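Local coordinates for protein putative pyridoxamine 5-phosphate-dependent dehydrase, Wbdk (Escherichia coli, PDB 2GMS) that removes the C3'-hydroxyl group from GDP-4-keto-6-deoxy-D-mannose by a combined transamination and deoxygenation, a step in the biosynthesis of the O-antigen sugar L-colitose, at residues Asp161-Met166 against Met181-Ser186; Trp219-Pro224 against Glu239-Phe244; Arg276-Tyr281 against Glu377-Ile382; Phe308-Asp313 against Asp365-Phe370. All coordinates share one frame; numbering follows the deposited sequence.

Interaction 1 of 4, residues Asp161-Met166 against Met181-Ser186; sequences DNCESM and MGTFSS. With P0P ([4-(dihydroxymethyl)-5-hydroxy-6-methylpyridin-3-yl]methyl dihydrogen phosphate), chain D.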
# COMPACT_ATOMS: atom_id res chain seq x y z
N ASP A 161 -0.58 13.78 -11.84
CA ASP A 161 -1.41 12.68 -11.41
C ASP A 161 -2.19 12.39 -12.71
O ASP A 161 -3.07 13.17 -13.10
CB ASP A 161 -2.37 13.03 -10.25
CG ASP A 161 -3.34 11.92 -9.94
OD1 ASP A 161 -3.68 11.08 -10.77
OD2 ASP A 161 -3.79 11.95 -8.69
N ASN A 162 -1.81 11.31 -13.40
CA ASN A 162 -2.43 10.93 -14.67
C ASN A 162 -3.34 9.70 -14.53
O ASN A 162 -3.55 8.96 -15.50
CB ASN A 162 -1.37 10.66 -15.75
CG ASN A 162 -1.93 10.82 -17.15
OD1 ASN A 162 -2.62 11.80 -17.40
ND2 ASN A 162 -1.65 9.87 -18.05
N CYS A 163 -3.87 9.51 -13.32
CA CYS A 163 -4.74 8.40 -13.00
C CYS A 163 -6.03 8.30 -13.80
O CYS A 163 -6.64 7.25 -13.83
CB CYS A 163 -4.98 8.22 -11.49
SG CYS A 163 -3.44 7.72 -10.69
N GLU A 164 -6.47 9.38 -14.46
CA GLU A 164 -7.69 9.38 -15.27
C GLU A 164 -7.45 9.62 -16.75
O GLU A 164 -8.38 9.56 -17.56
CB GLU A 164 -8.68 10.49 -14.83
CG GLU A 164 -9.20 10.26 -13.39
CD GLU A 164 -10.02 11.41 -12.86
OE1 GLU A 164 -10.30 12.40 -13.53
OE2 GLU A 164 -10.38 11.26 -11.61
N SER A 165 -6.20 9.93 -17.10
CA SER A 165 -5.91 10.28 -18.47
C SER A 165 -4.89 9.44 -19.22
O SER A 165 -4.22 9.90 -20.15
CB SER A 165 -5.72 11.78 -18.61
OG SER A 165 -6.78 12.48 -17.96
N MET A 166 -4.82 8.17 -18.85
CA MET A 166 -3.92 7.33 -19.56
C MET A 166 -4.27 7.42 -21.04
O MET A 166 -5.43 7.29 -21.42
CB MET A 166 -4.13 5.88 -19.13
CG MET A 166 -3.28 4.93 -19.98
SD MET A 166 -3.44 3.20 -19.48
CE MET A 166 -2.46 3.19 -17.96
N MET A 181 7.70 13.27 -12.71
CA MET A 181 7.11 11.97 -12.54
C MET A 181 5.66 12.11 -12.95
O MET A 181 5.11 13.22 -12.94
CB MET A 181 7.15 11.50 -11.08
CG MET A 181 8.42 10.78 -10.68
SD MET A 181 8.53 10.40 -8.91
CE MET A 181 8.99 12.00 -8.19
N GLY A 182 5.07 10.98 -13.31
CA GLY A 182 3.68 10.92 -13.67
C GLY A 182 3.04 9.66 -13.06
O GLY A 182 3.66 8.59 -13.07
N THR A 183 1.80 9.76 -12.53
CA THR A 183 1.17 8.55 -11.99
C THR A 183 -0.02 8.09 -12.85
O THR A 183 -0.68 8.92 -13.49
CB THR A 183 0.77 8.66 -10.51
OG1 THR A 183 -0.18 9.69 -10.44
CG2 THR A 183 1.98 8.96 -9.61
N PHE A 184 -0.27 6.78 -12.81
CA PHE A 184 -1.34 6.11 -13.53
C PHE A 184 -2.03 5.08 -12.63
O PHE A 184 -1.46 4.60 -11.65
CB PHE A 184 -0.83 5.34 -14.78
CG PHE A 184 -0.12 6.17 -15.82
CD1 PHE A 184 1.16 6.69 -15.57
CD2 PHE A 184 -0.70 6.40 -17.07
CE1 PHE A 184 1.83 7.47 -16.52
CE2 PHE A 184 -0.04 7.15 -18.04
CZ PHE A 184 1.22 7.68 -17.76
N SER A 185 -3.26 4.75 -13.01
CA SER A 185 -4.05 3.79 -12.27
C SER A 185 -4.61 2.75 -13.22
O SER A 185 -5.06 3.09 -14.32
CB SER A 185 -5.17 4.48 -11.49
OG SER A 185 -6.14 3.54 -11.04
N SER A 186 -4.56 1.50 -12.78
CA SER A 186 -5.10 0.39 -13.53
C SER A 186 -6.18 -0.32 -12.72
O SER A 186 -6.42 -1.52 -12.79
CB SER A 186 -4.07 -0.56 -14.08
OG SER A 186 -3.42 -1.22 -13.01
O3 P0P D . -8.91 9.57 -10.20
N1 P0P D . -5.82 10.05 -8.52
C2 P0P D . -6.88 10.31 -9.26
C2A P0P D . -7.04 11.64 -9.94
C3 P0P D . -7.83 9.34 -9.43
C4 P0P D . -7.67 8.11 -8.81
C4A P0P D . -8.71 7.04 -9.03
O4A P0P D . -9.48 7.37 -10.17
O4B P0P D . -9.56 6.92 -7.93
C5 P0P D . -6.57 7.87 -7.94
C6 P0P D . -5.65 8.88 -7.89
C5A P0P D . -6.48 6.59 -7.48
O4P P0P D . -6.08 5.47 -8.13
P P0P D . -6.45 4.13 -7.35
O1P P0P D . -7.93 4.08 -7.28
O2P P0P D . -5.90 2.94 -8.30
O3P P0P D . -5.79 4.04 -5.88
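Cys163 and Ser185 meet CB to CB at 3.7 Å, and both border the same hydrated pyridoxal phosphate. Ser185 OG donates to phosphate oxygen O2P at 2.8 Å, while the extended side chain of Glu164 reaches the opposite end of the cofactor, where its OE2 accepts from the ring hydroxyl O3 at 2.6 Å. Asp161 sends OD2 to within 2.8 Å of the pyridine nitrogen N1. Its carboxylate gets there because CG is anti to the backbone N (chi1 173°), and it is steadied on both oxygens: OD1 accepts from Cys163 N at 3.0 Å with an N-H...O angle of 159°, an Asx turn, and OD2 is hydrogen-bonded to Thr93 and Asn62. Behind this first shell, Asp161 bridges Thr183 in parallel, joining strands 157-161 and 181-185 of the central sheet of the aspartate aminotransferase fold. The next residue adds a weak, bent bond from Asn162 N to Thr183 O at 2.6 Å. Asn162 then runs alongside Phe184, its CB over the centre of one ring face and its amide 88° to the ring, while its OD1 is held by Asn136. Met166 crosses Phe184 at about a right angle, CE 3.8 Å from CD2. Gly58 and Ser59 of the same chain and Asn250 of the second subunit complete the hold on the cofactor, which is thus shared across the dimer. A carboxylate beside N1 is consistent with the electron-sink role of the pyridine ring in enzymes of this fold, and gripping phosphate and hydroxyl separately should fix how the ring is turned.

Interaction 2 of 4, residues Trp219-Pro224 against Glu239-Phe244; sequences WTRNLP and EESFKF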
# COMPACT_ATOMS: atom_id res chain seq x y z
N TRP A 219 14.84 -1.84 0.86
CA TRP A 219 16.01 -2.67 0.71
C TRP A 219 16.71 -2.45 -0.62
O TRP A 219 16.30 -1.61 -1.43
CB TRP A 219 15.66 -4.15 0.90
CG TRP A 219 14.77 -4.77 -0.15
CD1 TRP A 219 14.52 -4.33 -1.43
CD2 TRP A 219 14.01 -5.97 0.01
NE1 TRP A 219 13.66 -5.20 -2.08
CE2 TRP A 219 13.33 -6.21 -1.20
CE3 TRP A 219 13.86 -6.87 1.07
CZ2 TRP A 219 12.50 -7.32 -1.37
CZ3 TRP A 219 13.06 -7.97 0.90
CH2 TRP A 219 12.38 -8.18 -0.31
N THR A 220 17.77 -3.22 -0.84
CA THR A 220 18.58 -3.11 -2.05
C THR A 220 18.38 -4.22 -3.08
O THR A 220 18.96 -4.20 -4.17
CB THR A 220 20.09 -3.05 -1.68
OG1 THR A 220 20.52 -4.31 -1.24
CG2 THR A 220 20.39 -2.04 -0.58
N ARG A 221 17.57 -5.21 -2.73
CA ARG A 221 17.36 -6.34 -3.62
C ARG A 221 16.91 -6.05 -5.03
O ARG A 221 17.25 -6.82 -5.94
CB ARG A 221 16.45 -7.40 -3.03
CG ARG A 221 16.75 -7.69 -1.59
CD ARG A 221 16.03 -8.96 -1.22
NE ARG A 221 16.21 -9.30 0.17
CZ ARG A 221 15.68 -10.39 0.71
NH1 ARG A 221 14.93 -11.23 -0.01
NH2 ARG A 221 15.88 -10.61 2.00
N ASN A 222 16.13 -4.99 -5.24
CA ASN A 222 15.66 -4.66 -6.58
C ASN A 222 16.54 -3.63 -7.31
O ASN A 222 16.21 -3.16 -8.41
CB ASN A 222 14.19 -4.21 -6.57
CG ASN A 222 13.30 -5.24 -5.91
OD1 ASN A 222 12.70 -5.01 -4.85
ND2 ASN A 222 13.23 -6.41 -6.55
N LEU A 223 17.64 -3.26 -6.69
CA LEU A 223 18.54 -2.27 -7.25
C LEU A 223 19.65 -2.97 -8.01
O LEU A 223 20.03 -4.09 -7.65
CB LEU A 223 19.15 -1.42 -6.12
CG LEU A 223 18.13 -0.53 -5.42
CD1 LEU A 223 18.84 0.31 -4.37
CD2 LEU A 223 17.49 0.40 -6.44
N PRO A 224 20.18 -2.28 -9.04
CA PRO A 224 21.29 -2.77 -9.83
C PRO A 224 22.57 -2.73 -9.01
O PRO A 224 22.66 -2.02 -8.00
CB PRO A 224 21.42 -1.86 -11.06
CG PRO A 224 20.32 -0.81 -10.96
CD PRO A 224 19.52 -1.12 -9.70
N GLU A 239 24.87 -10.47 3.58
CA GLU A 239 24.98 -9.12 4.08
C GLU A 239 24.14 -8.07 3.33
O GLU A 239 23.39 -7.29 3.90
CB GLU A 239 26.46 -8.75 4.04
CG GLU A 239 26.72 -7.39 4.65
CD GLU A 239 26.60 -7.48 6.15
OE1 GLU A 239 25.70 -8.10 6.71
OE2 GLU A 239 27.56 -6.84 6.77
N GLU A 240 24.32 -8.03 2.03
CA GLU A 240 23.68 -7.10 1.13
C GLU A 240 22.18 -7.29 0.99
O GLU A 240 21.46 -6.35 0.63
CB GLU A 240 24.34 -7.22 -0.27
CG GLU A 240 23.85 -6.16 -1.27
CD GLU A 240 24.25 -4.77 -0.84
OE1 GLU A 240 25.32 -4.50 -0.30
OE2 GLU A 240 23.31 -3.90 -1.08
N SER A 241 21.70 -8.51 1.23
CA SER A 241 20.28 -8.81 1.08
C SER A 241 19.37 -8.34 2.22
O SER A 241 18.15 -8.29 2.09
CB SER A 241 20.01 -10.29 0.76
OG SER A 241 20.20 -10.51 -0.63
N PHE A 242 20.01 -7.98 3.33
CA PHE A 242 19.31 -7.57 4.53
C PHE A 242 19.65 -6.17 4.99
O PHE A 242 19.65 -5.84 6.18
CB PHE A 242 19.64 -8.64 5.59
CG PHE A 242 19.14 -9.98 5.10
CD1 PHE A 242 19.91 -10.82 4.29
CD2 PHE A 242 17.85 -10.39 5.45
CE1 PHE A 242 19.41 -12.05 3.84
CE2 PHE A 242 17.33 -11.61 5.03
CZ PHE A 242 18.12 -12.44 4.22
N LYS A 243 19.94 -5.33 4.01
CA LYS A 243 20.31 -3.95 4.23
C LYS A 243 19.19 -2.99 3.78
O LYS A 243 18.64 -3.14 2.68
CB LYS A 243 21.72 -3.73 3.70
CG LYS A 243 21.89 -2.88 2.47
CD LYS A 243 23.33 -2.40 2.32
CE LYS A 243 24.36 -3.42 2.81
NZ LYS A 243 25.59 -3.46 1.98
N PHE A 244 18.80 -2.09 4.69
CA PHE A 244 17.73 -1.12 4.53
C PHE A 244 18.31 0.26 4.50
O PHE A 244 18.99 0.64 5.45
CB PHE A 244 16.76 -1.27 5.70
CG PHE A 244 16.26 -2.68 5.71
CD1 PHE A 244 16.76 -3.65 6.58
CD2 PHE A 244 15.31 -3.08 4.76
CE1 PHE A 244 16.32 -4.97 6.53
CE2 PHE A 244 14.85 -4.40 4.70
CZ PHE A 244 15.36 -5.34 5.59
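The backbones of Trp219-Pro224 and Glu239-Phe244 come close at Trp219, whose CA makes a C-H...O contact of 3.3 Å with Lys243 O, and a type I beta turn from Thr220 to Leu223 follows, with Arg221 in it facing Ser241. Arg221, its chain extended from CG to NE, takes hold of the carbonyl of Ser241 side-on with two nitrogens. NE donates at 2.9 Å to Ser241 O, in the carbonyl plane and on a lone pair; NH2 reaches the same Ser241 O at 3.2 Å from 46° above that plane. The guanidinium is also the cation of a cation-pi pair: NH2 stands over one face of the Phe242 ring, offset toward the rim, with the two planes 69° apart. Trp219 CZ3 lies over a face of the same guanidinium. The loop lies at the subunit interface, the Trp219 side chain about 7 Å from a bound cofactor: Arg221 probably binds the GDP-sugar substrate, and Trp90 of the second subunit packs on Trp219 and meets Phe244 edge-to-face. Nearer the helix end, Thr220 OG1 donates to Glu240 OE2 at 2.8 Å, on the anti side of the carboxylate, and Thr220 CG2 rests against Lys243 CG at 3.5 Å. Glu240 OE1 meanwhile forms a salt bridge with Lys243 NZ and accepts from Ser234 N. Within the first segment, Trp219 NE1 reaches almost straight (177°) into the turn at Asn222 OD1, 2.9 Å away and in the plane of the indole.

Interaction 3 of 4, residues Arg276-Tyr281 against Glu377-Ile382; sequences RKNAEY and ELFDEI. With MG (magnesium ion), chain C.
With Tyr281 CG anti to its backbone N (chi1 -172°) and Phe379 CG anti to its own carbonyl carbon, the two rings are brought into an edge-to-face pair. Here the long helix 255-286, which in this fold leads from the large domain toward the C-terminal one, meets the start of the final helix 379-388. The Phe379 ring is the edge: its CD2 sits 3.7 Å from Tyr281 CG, over one face but offset toward the rim, with planes 56° apart. Ile382 approaches the same tyrosine differently, CG2 coming in near the ring plane at 3.9 Å from Tyr281 CD2, so that face and edge are both packed by the one turn of helix. Beyond the ring, Tyr281 OH is hydrogen-bonded to Asp383. One turn earlier, Asn278 provides the polar clasp. Its OD1 accepts from Leu378 N at 2.9 Å, the donor lying 40° above the carbonyl plane, and this fastens the N-cap residue of the second helix to the flank of the first. Asn278 ND2 serves Asn373 OD1 and Ile376 O, so both ends of the buried amide are engaged and its rotation is set. Ile382 CD1 packs 3.7 Å from Asn278 O. At the surface just before the helix, Glu377 bends at chi2 and binds a magnesium ion through OE2 at 2.1 Å.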
# COMPACT_ATOMS: atom_id res chain seq x y z
N ARG A 276 -12.58 7.72 -28.17
CA ARG A 276 -12.51 8.98 -28.91
C ARG A 276 -13.62 9.07 -29.96
O ARG A 276 -14.14 10.15 -30.24
CB ARG A 276 -11.11 9.24 -29.45
CG ARG A 276 -10.14 9.53 -28.30
CD ARG A 276 -8.77 10.06 -28.73
NE ARG A 276 -8.84 11.10 -29.78
CZ ARG A 276 -8.99 12.42 -29.60
NH1 ARG A 276 -9.11 13.00 -28.41
NH2 ARG A 276 -9.03 13.21 -30.67
N LYS A 277 -14.01 7.92 -30.50
CA LYS A 277 -15.05 7.89 -31.48
C LYS A 277 -16.39 8.08 -30.79
O LYS A 277 -17.31 8.70 -31.31
CB LYS A 277 -14.94 6.68 -32.37
CG LYS A 277 -13.79 6.74 -33.39
CD LYS A 277 -13.81 5.46 -34.20
CE LYS A 277 -12.57 5.17 -35.01
NZ LYS A 277 -12.41 6.09 -36.13
N ASN A 278 -16.48 7.62 -29.55
CA ASN A 278 -17.70 7.84 -28.79
C ASN A 278 -17.80 9.32 -28.46
O ASN A 278 -18.86 9.95 -28.54
CB ASN A 278 -17.71 7.07 -27.45
CG ASN A 278 -18.06 5.60 -27.58
OD1 ASN A 278 -18.70 5.14 -28.54
ND2 ASN A 278 -17.60 4.83 -26.60
N ALA A 279 -16.67 9.89 -28.05
CA ALA A 279 -16.63 11.29 -27.71
C ALA A 279 -17.03 12.21 -28.89
O ALA A 279 -17.79 13.17 -28.72
CB ALA A 279 -15.25 11.62 -27.15
N GLU A 280 -16.52 11.93 -30.09
CA GLU A 280 -16.85 12.71 -31.28
C GLU A 280 -18.38 12.73 -31.48
O GLU A 280 -18.98 13.75 -31.81
CB GLU A 280 -16.29 12.06 -32.57
CG GLU A 280 -14.99 12.61 -33.19
CD GLU A 280 -14.43 11.72 -34.31
OE1 GLU A 280 -15.10 10.87 -34.94
OE2 GLU A 280 -13.16 11.96 -34.54
N TYR A 281 -19.03 11.58 -31.30
CA TYR A 281 -20.47 11.47 -31.45
C TYR A 281 -21.24 12.23 -30.33
O TYR A 281 -22.21 12.98 -30.54
CB TYR A 281 -20.79 9.96 -31.54
CG TYR A 281 -22.22 9.64 -31.89
CD1 TYR A 281 -22.63 9.48 -33.22
CD2 TYR A 281 -23.18 9.47 -30.89
CE1 TYR A 281 -23.96 9.19 -33.53
CE2 TYR A 281 -24.52 9.19 -31.17
CZ TYR A 281 -24.91 9.04 -32.51
OH TYR A 281 -26.22 8.75 -32.82
N GLU A 377 -18.49 0.79 -28.44
CA GLU A 377 -19.29 1.87 -29.01
C GLU A 377 -20.56 2.10 -28.22
O GLU A 377 -21.21 1.14 -27.77
CB GLU A 377 -19.53 1.72 -30.51
CG GLU A 377 -20.49 0.56 -30.85
CD GLU A 377 -21.96 0.92 -30.81
OE1 GLU A 377 -22.41 2.07 -30.72
OE2 GLU A 377 -22.70 -0.16 -30.85
N LEU A 378 -20.90 3.36 -28.05
CA LEU A 378 -22.05 3.75 -27.26
C LEU A 378 -23.02 4.60 -28.06
O LEU A 378 -23.74 5.43 -27.51
CB LEU A 378 -21.57 4.58 -26.02
CG LEU A 378 -20.83 3.80 -24.93
CD1 LEU A 378 -20.18 4.75 -23.92
CD2 LEU A 378 -21.84 2.94 -24.19
N PHE A 379 -23.08 4.41 -29.38
CA PHE A 379 -23.98 5.26 -30.12
C PHE A 379 -25.41 5.31 -29.63
O PHE A 379 -25.97 6.39 -29.43
CB PHE A 379 -23.87 5.03 -31.64
CG PHE A 379 -22.43 4.98 -32.08
CD1 PHE A 379 -21.95 3.89 -32.81
CD2 PHE A 379 -21.55 6.01 -31.73
CE1 PHE A 379 -20.62 3.87 -33.23
CE2 PHE A 379 -20.20 5.98 -32.10
CZ PHE A 379 -19.74 4.90 -32.85
N ASP A 380 -26.01 4.14 -29.46
CA ASP A 380 -27.39 4.09 -29.03
C ASP A 380 -27.59 4.70 -27.67
O ASP A 380 -28.59 5.38 -27.46
CB ASP A 380 -27.97 2.68 -29.03
CG ASP A 380 -28.20 2.14 -30.41
OD1 ASP A 380 -28.52 2.83 -31.38
OD2 ASP A 380 -28.02 0.85 -30.46
N GLU A 381 -26.65 4.43 -26.77
CA GLU A 381 -26.64 4.92 -25.40
C GLU A 381 -26.59 6.45 -25.34
O GLU A 381 -27.28 7.09 -24.54
CB GLU A 381 -25.47 4.27 -24.63
CG GLU A 381 -25.74 2.77 -24.31
CD GLU A 381 -25.38 1.83 -25.44
OE1 GLU A 381 -24.97 2.19 -26.52
OE2 GLU A 381 -25.57 0.58 -25.11
N ILE A 382 -25.78 7.03 -26.20
CA ILE A 382 -25.67 8.48 -26.25
C ILE A 382 -26.98 9.11 -26.78
O ILE A 382 -27.48 10.10 -26.26
CB ILE A 382 -24.46 8.85 -27.08
CG1 ILE A 382 -23.21 8.51 -26.28
CG2 ILE A 382 -24.56 10.34 -27.35
CD1 ILE A 382 -21.92 8.45 -27.12
MG MG C . -24.70 -0.38 -30.18

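Interaction 4 of 4, residues Phe308-Asp313 against Asp365-Phe370; sequences FIIKKD and DKNGLF
Phe308 N donates to Leu369 O at 2.7 Å, and the return bond from Leu369 N to Phe308 O measures 2.8 Å, closing an antiparallel hydrogen-bonded pair. Phe308 O receives a second, softer contact from Gly368 CA at 3.2 Å, while Ile310 N donates to Asn367 O at 3.1 Å with an N-H...O angle of 164°. Between these bonds Ile309 and Gly368 form the non-hydrogen-bonded pair, Ile309 CD1 standing 4.2 Å from Gly368 CA on a face where the glycine has no side chain. Segments 308-310 and 368-370 run at 154° to each other, close to antiparallel, in the small sheet of the C-terminal part, strand 305-310 lying between 292-293 and 368-372. Asn367 is where helix 359-367 ends: its CB meets Ile310 CB at 4.1 Å, and its ND2 turns back to Tyr363 O. Arg318 bonds to the carbonyls of Asp365 and Gly368. Phe308 and Leu369 share the other face of the sheet, where Leu369 packs on Leu325 and on Phe238 of the second subunit. With Asn367 O accepting from Ile310 N and Gly368 already outside helical angles, the last residue of the helix is bonded directly to the strand, consistent with an abrupt change from helix to strand.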
# COMPACT_ATOMS: atom_id res chain seq x y z
N PHE A 308 -20.85 17.05 -17.37
CA PHE A 308 -21.86 18.02 -17.68
C PHE A 308 -21.93 18.98 -16.51
O PHE A 308 -21.92 18.54 -15.35
CB PHE A 308 -23.28 17.44 -17.71
CG PHE A 308 -23.61 16.51 -18.84
CD1 PHE A 308 -23.99 15.21 -18.52
CD2 PHE A 308 -23.61 16.92 -20.18
CE1 PHE A 308 -24.35 14.29 -19.51
CE2 PHE A 308 -23.99 16.02 -21.19
CZ PHE A 308 -24.34 14.72 -20.84
N ILE A 309 -22.02 20.26 -16.86
CA ILE A 309 -22.19 21.37 -15.93
C ILE A 309 -23.44 22.12 -16.37
O ILE A 309 -23.57 22.50 -17.55
CB ILE A 309 -21.01 22.35 -15.89
CG1 ILE A 309 -19.65 21.67 -15.79
CG2 ILE A 309 -21.21 23.46 -14.84
CD1 ILE A 309 -19.15 21.47 -14.37
N ILE A 310 -24.36 22.31 -15.42
CA ILE A 310 -25.60 23.01 -15.72
C ILE A 310 -25.27 24.46 -16.01
O ILE A 310 -24.46 25.07 -15.31
CB ILE A 310 -26.67 22.85 -14.64
CG1 ILE A 310 -27.08 21.40 -14.51
CG2 ILE A 310 -27.91 23.66 -15.01
CD1 ILE A 310 -27.80 21.13 -13.20
N LYS A 311 -25.85 24.99 -17.07
CA LYS A 311 -25.60 26.38 -17.42
C LYS A 311 -26.20 27.33 -16.40
O LYS A 311 -27.28 27.11 -15.84
CB LYS A 311 -26.16 26.70 -18.80
CG LYS A 311 -25.28 26.16 -19.89
CD LYS A 311 -25.94 26.27 -21.26
CE LYS A 311 -24.93 26.14 -22.39
NZ LYS A 311 -25.49 25.45 -23.54
N LYS A 312 -25.48 28.43 -16.17
CA LYS A 312 -25.98 29.40 -15.22
C LYS A 312 -27.29 30.05 -15.68
O LYS A 312 -27.51 30.30 -16.88
CB LYS A 312 -24.95 30.47 -14.98
CG LYS A 312 -24.00 30.15 -13.84
CD LYS A 312 -22.76 31.04 -13.84
CE LYS A 312 -22.03 31.07 -12.50
NZ LYS A 312 -20.69 31.71 -12.56
N ASP A 313 -28.17 30.34 -14.73
CA ASP A 313 -29.42 30.98 -15.08
C ASP A 313 -30.27 30.14 -16.04
O ASP A 313 -30.96 30.68 -16.90
CB ASP A 313 -29.17 32.38 -15.69
CG ASP A 313 -28.85 33.49 -14.71
OD1 ASP A 313 -27.91 33.46 -13.93
OD2 ASP A 313 -29.69 34.50 -14.81
N ASP A 365 -19.28 21.80 -8.02
CA ASP A 365 -19.72 20.96 -6.92
C ASP A 365 -21.23 20.81 -6.81
O ASP A 365 -21.78 19.76 -6.48
CB ASP A 365 -19.22 21.47 -5.56
CG ASP A 365 -19.28 20.38 -4.51
OD1 ASP A 365 -18.45 19.51 -4.42
OD2 ASP A 365 -20.32 20.45 -3.75
N LYS A 366 -21.86 21.90 -7.12
CA LYS A 366 -23.27 21.94 -7.00
C LYS A 366 -23.98 21.71 -8.32
O LYS A 366 -25.11 21.23 -8.32
CB LYS A 366 -23.61 23.24 -6.25
CG LYS A 366 -24.84 23.99 -6.70
CD LYS A 366 -24.67 25.50 -6.61
CE LYS A 366 -23.40 25.94 -5.90
NZ LYS A 366 -22.85 27.23 -6.36
N ASN A 367 -23.33 21.99 -9.44
CA ASN A 367 -23.97 21.82 -10.73
C ASN A 367 -23.38 20.81 -11.68
O ASN A 367 -23.79 20.75 -12.84
CB ASN A 367 -24.07 23.14 -11.49
CG ASN A 367 -24.81 24.14 -10.67
OD1 ASN A 367 -26.04 24.09 -10.61
ND2 ASN A 367 -24.04 24.98 -9.99
N GLY A 368 -22.39 20.04 -11.26
CA GLY A 368 -21.81 19.10 -12.20
C GLY A 368 -22.24 17.64 -11.98
O GLY A 368 -22.67 17.23 -10.89
N LEU A 369 -22.10 16.87 -13.06
CA LEU A 369 -22.38 15.45 -13.08
C LEU A 369 -21.62 14.79 -14.21
O LEU A 369 -21.20 15.48 -15.14
CB LEU A 369 -23.83 14.98 -12.90
CG LEU A 369 -24.83 15.66 -13.81
CD1 LEU A 369 -24.19 16.02 -15.14
CD2 LEU A 369 -25.99 14.70 -14.04
N PHE A 370 -21.47 13.48 -14.12
CA PHE A 370 -20.72 12.69 -15.06
C PHE A 370 -21.40 11.34 -15.36
O PHE A 370 -21.98 10.72 -14.44
CB PHE A 370 -19.38 12.46 -14.29
CG PHE A 370 -18.42 11.40 -14.74
CD1 PHE A 370 -17.31 11.73 -15.52
CD2 PHE A 370 -18.59 10.07 -14.36
CE1 PHE A 370 -16.41 10.75 -15.93
CE2 PHE A 370 -17.69 9.08 -14.75
CZ PHE A 370 -16.59 9.43 -15.54

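Interaction 1 lies at the heart of the chain, about 3 Å from its centre, on the large mixed sheet; the other three lie around it, at centre-to-centre distances of about 29 Å (interaction 2), 24 Å (interaction 3) and 25 Å (interaction 4). Along the sequence interaction 1 closes first, interaction 2 follows, and interaction 4 is nested inside the loop that interaction 3 closes. These two, centres about 21 Å apart, lie in the C-terminal part, which helix 255-286 reaches from earlier in the chain and where strand 368-372 precedes helix 379-388. On the opposite side of the chain's centre, interaction 2 brings a probable substrate-site loop to the subunit interface, about 35 Å from interaction 3 (nearest atoms).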